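Local structure of bifunctional GH43-CE protein (Bacteroides eggerthii, 6MLY) at residues N473-Q478 / M485-A490. The protein is a two-part enzyme pairing a family 43 glycoside hydrolase, probably a xylan-trimming beta-xylosidase, with a carbohydrate esterase, consistent with a role in breaking down complex arabinoxylans. Numbering follows the deposited sequence.
Sequences NVLKMQ and MGYRFA
The ring of Tyr487 carries Met477 over one face and the backbone carbonyl O of Gln478 at its edge, in the ring plane. This meeting joins the two sheets of the concanavalin A-like beta-sandwich: Met477 and Gln478 follow strand 469-476 at the margin of one sheet, and Tyr487 leads into strand 488-491 of the other. Met477 CG stands 3.8 Å from the centroid of the Tyr487 ring, 25° off the normal, a CH-pi contact. Met477 SD, 4.7 Å from the centroid of the Tyr487 ring, makes an oblique Met-aromatic contact. The two side chains run past each other in opposite directions, and the bend at chi3 (142°) turns Met477 CE in toward Tyr487 CD2 and CG. An unbranched, flexible methionine suits this place, since it can follow the ring along its length. Leu475 CD2 approaches Tyr487 CE2 obliquely, 4.1 Å away, adding a branched apolar end beside Leu400 of strand 395-401. Tyrosine fits because its long flat ring spans the gap between the sheets and ends in a polar group: the hydroxyl hydrogen-bonds the carbonyl O of Lys404. A phenylalanine here would probably leave the Gln478 backbone N-H and the Lys404 carbonyl without this hydroxyl partner. In the hydroxyl's second bond, Gln478 N donates to Tyr487 OH over 3.2 Å, with an N-H...O angle of 150°.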
loop_
_atom_site.group_PDB
_atom_site.type_symbol
_atom_site.label_atom_id
_atom_site.label_comp_id
_atom_site.label_asym_id
_atom_site.label_seq_id
_atom_site.Cartn_x
_atom_site.Cartn_y
_atom_site.Cartn_z
ATOM N N ASN A 473 9.586 2.709 2.717
ATOM C CA ASN A 473 9.066 3.081 1.394
ATOM C C ASN A 473 7.549 2.832 1.351
ATOM O O ASN A 473 6.930 2.450 2.358
ATOM C CB ASN A 473 9.810 2.357 0.263
ATOM C CG ASN A 473 9.695 0.847 0.310
ATOM O OD1 ASN A 473 8.907 0.299 1.077
ATOM N ND2 ASN A 473 10.484 0.160 -0.500
ATOM N N VAL A 474 6.963 3.098 0.178
ATOM C CA VAL A 474 5.573 2.765 -0.139
ATOM C C VAL A 474 5.524 1.309 -0.616
ATOM O O VAL A 474 6.440 0.837 -1.295
ATOM C CB VAL A 474 4.990 3.721 -1.201
ATOM C CG1 VAL A 474 5.599 3.501 -2.580
ATOM C CG2 VAL A 474 3.478 3.629 -1.283
ATOM N N LEU A 475 4.439 0.615 -0.253
ATOM C CA LEU A 475 4.160 -0.738 -0.727
ATOM C C LEU A 475 3.251 -0.661 -1.959
ATOM O O LEU A 475 2.041 -0.445 -1.821
ATOM C CB LEU A 475 3.491 -1.538 0.396
ATOM C CG LEU A 475 3.103 -2.971 0.036
ATOM C CD1 LEU A 475 4.345 -3.838 -0.104
ATOM C CD2 LEU A 475 2.146 -3.558 1.063
ATOM N N LYS A 476 3.836 -0.839 -3.150
ATOM C CA LYS A 476 3.062 -0.926 -4.397
ATOM C C LYS A 476 2.305 -2.260 -4.423
ATOM O O LYS A 476 2.799 -3.252 -4.958
ATOM C CB LYS A 476 3.961 -0.784 -5.632
ATOM C CG LYS A 476 4.563 0.598 -5.850
ATOM C CD LYS A 476 3.555 1.727 -5.787
ATOM C CE LYS A 476 4.097 3.039 -6.317
ATOM N NZ LYS A 476 4.228 3.038 -7.794
ATOM N N MET A 477 1.106 -2.255 -3.830
ATOM C CA MET A 477 0.250 -3.430 -3.736
ATOM C C MET A 477 -0.068 -3.941 -5.149
ATOM O O MET A 477 -0.397 -3.148 -6.030
ATOM C CB MET A 477 -1.062 -3.088 -3.017
ATOM C CG MET A 477 -0.896 -2.803 -1.535
ATOM S SD MET A 477 -2.310 -1.862 -0.842
ATOM C CE MET A 477 -2.413 -2.673 0.779
ATOM N N GLN A 478 0.061 -5.258 -5.355
ATOM C CA GLN A 478 -0.411 -5.918 -6.575
ATOM C C GLN A 478 -1.303 -7.112 -6.194
ATOM O O GLN A 478 -0.989 -7.879 -5.266
ATOM C CB GLN A 478 0.752 -6.360 -7.469
ATOM C CG GLN A 478 0.304 -6.726 -8.885
ATOM C CD GLN A 478 1.306 -7.524 -9.686
ATOM O OE1 GLN A 478 2.478 -7.648 -9.332
ATOM N NE2 GLN A 478 0.842 -8.080 -10.794
ATOM N N MET A 485 -6.640 -13.201 -3.179
ATOM C CA MET A 485 -7.436 -12.577 -2.143
ATOM C C MET A 485 -7.047 -11.099 -2.057
ATOM O O MET A 485 -5.982 -10.706 -2.534
ATOM C CB MET A 485 -7.177 -13.265 -0.801
ATOM C CG MET A 485 -8.119 -12.843 0.308
ATOM S SD MET A 485 -7.655 -13.572 1.891
ATOM C CE MET A 485 -7.969 -15.302 1.550
ATOM N N GLY A 486 -7.939 -10.290 -1.477
ATOM C CA GLY A 486 -7.667 -8.896 -1.180
ATOM C C GLY A 486 -6.570 -8.768 -0.141
ATOM O O GLY A 486 -6.282 -9.716 0.605
ATOM N N TYR A 487 -5.935 -7.595 -0.110
ATOM C CA TYR A 487 -4.975 -7.270 0.928
ATOM C C TYR A 487 -5.736 -7.135 2.249
ATOM O O TYR A 487 -6.753 -6.454 2.317
ATOM C CB TYR A 487 -4.188 -6.002 0.579
ATOM C CG TYR A 487 -2.972 -6.253 -0.275
ATOM C CD1 TYR A 487 -3.090 -6.811 -1.536
ATOM C CD2 TYR A 487 -1.700 -5.943 0.176
ATOM C CE1 TYR A 487 -1.981 -7.058 -2.327
ATOM C CE2 TYR A 487 -0.579 -6.176 -0.606
ATOM C CZ TYR A 487 -0.719 -6.738 -1.861
ATOM O OH TYR A 487 0.381 -6.974 -2.632
ATOM N N ARG A 488 -5.231 -7.815 3.279
ATOM C CA ARG A 488 -5.803 -7.765 4.608
ATOM C C ARG A 488 -4.818 -7.077 5.564
ATOM O O ARG A 488 -3.600 -7.201 5.416
ATOM C CB ARG A 488 -6.137 -9.186 5.070
ATOM C CG ARG A 488 -7.331 -9.816 4.367
ATOM C CD ARG A 488 -7.648 -11.196 4.923
ATOM N NE ARG A 488 -8.967 -11.687 4.531
ATOM C CZ ARG A 488 -10.068 -11.604 5.276
ATOM N NH1 ARG A 488 -10.010 -11.138 6.512
ATOM N NH2 ARG A 488 -11.231 -11.992 4.778
ATOM N N PHE A 489 -5.371 -6.337 6.529
ATOM C CA PHE A 489 -4.657 -5.961 7.733
ATOM C C PHE A 489 -4.342 -7.245 8.506
ATOM O O PHE A 489 -5.122 -8.188 8.476
ATOM C CB PHE A 489 -5.476 -4.968 8.562
ATOM C CG PHE A 489 -5.690 -3.638 7.887
ATOM C CD1 PHE A 489 -4.622 -2.794 7.631
ATOM C CD2 PHE A 489 -6.956 -3.227 7.503
ATOM C CE1 PHE A 489 -4.816 -1.572 7.004
ATOM C CE2 PHE A 489 -7.148 -2.005 6.877
ATOM C CZ PHE A 489 -6.079 -1.182 6.623
ATOM N N ALA A 490 -3.189 -7.271 9.180
ATOM C CA ALA A 490 -2.671 -8.489 9.789
ATOM C C ALA A 490 -1.879 -8.156 11.061
ATOM O O ALA A 490 -0.868 -7.448 10.990
ATOM C CB ALA A 490 -1.814 -9.220 8.783
#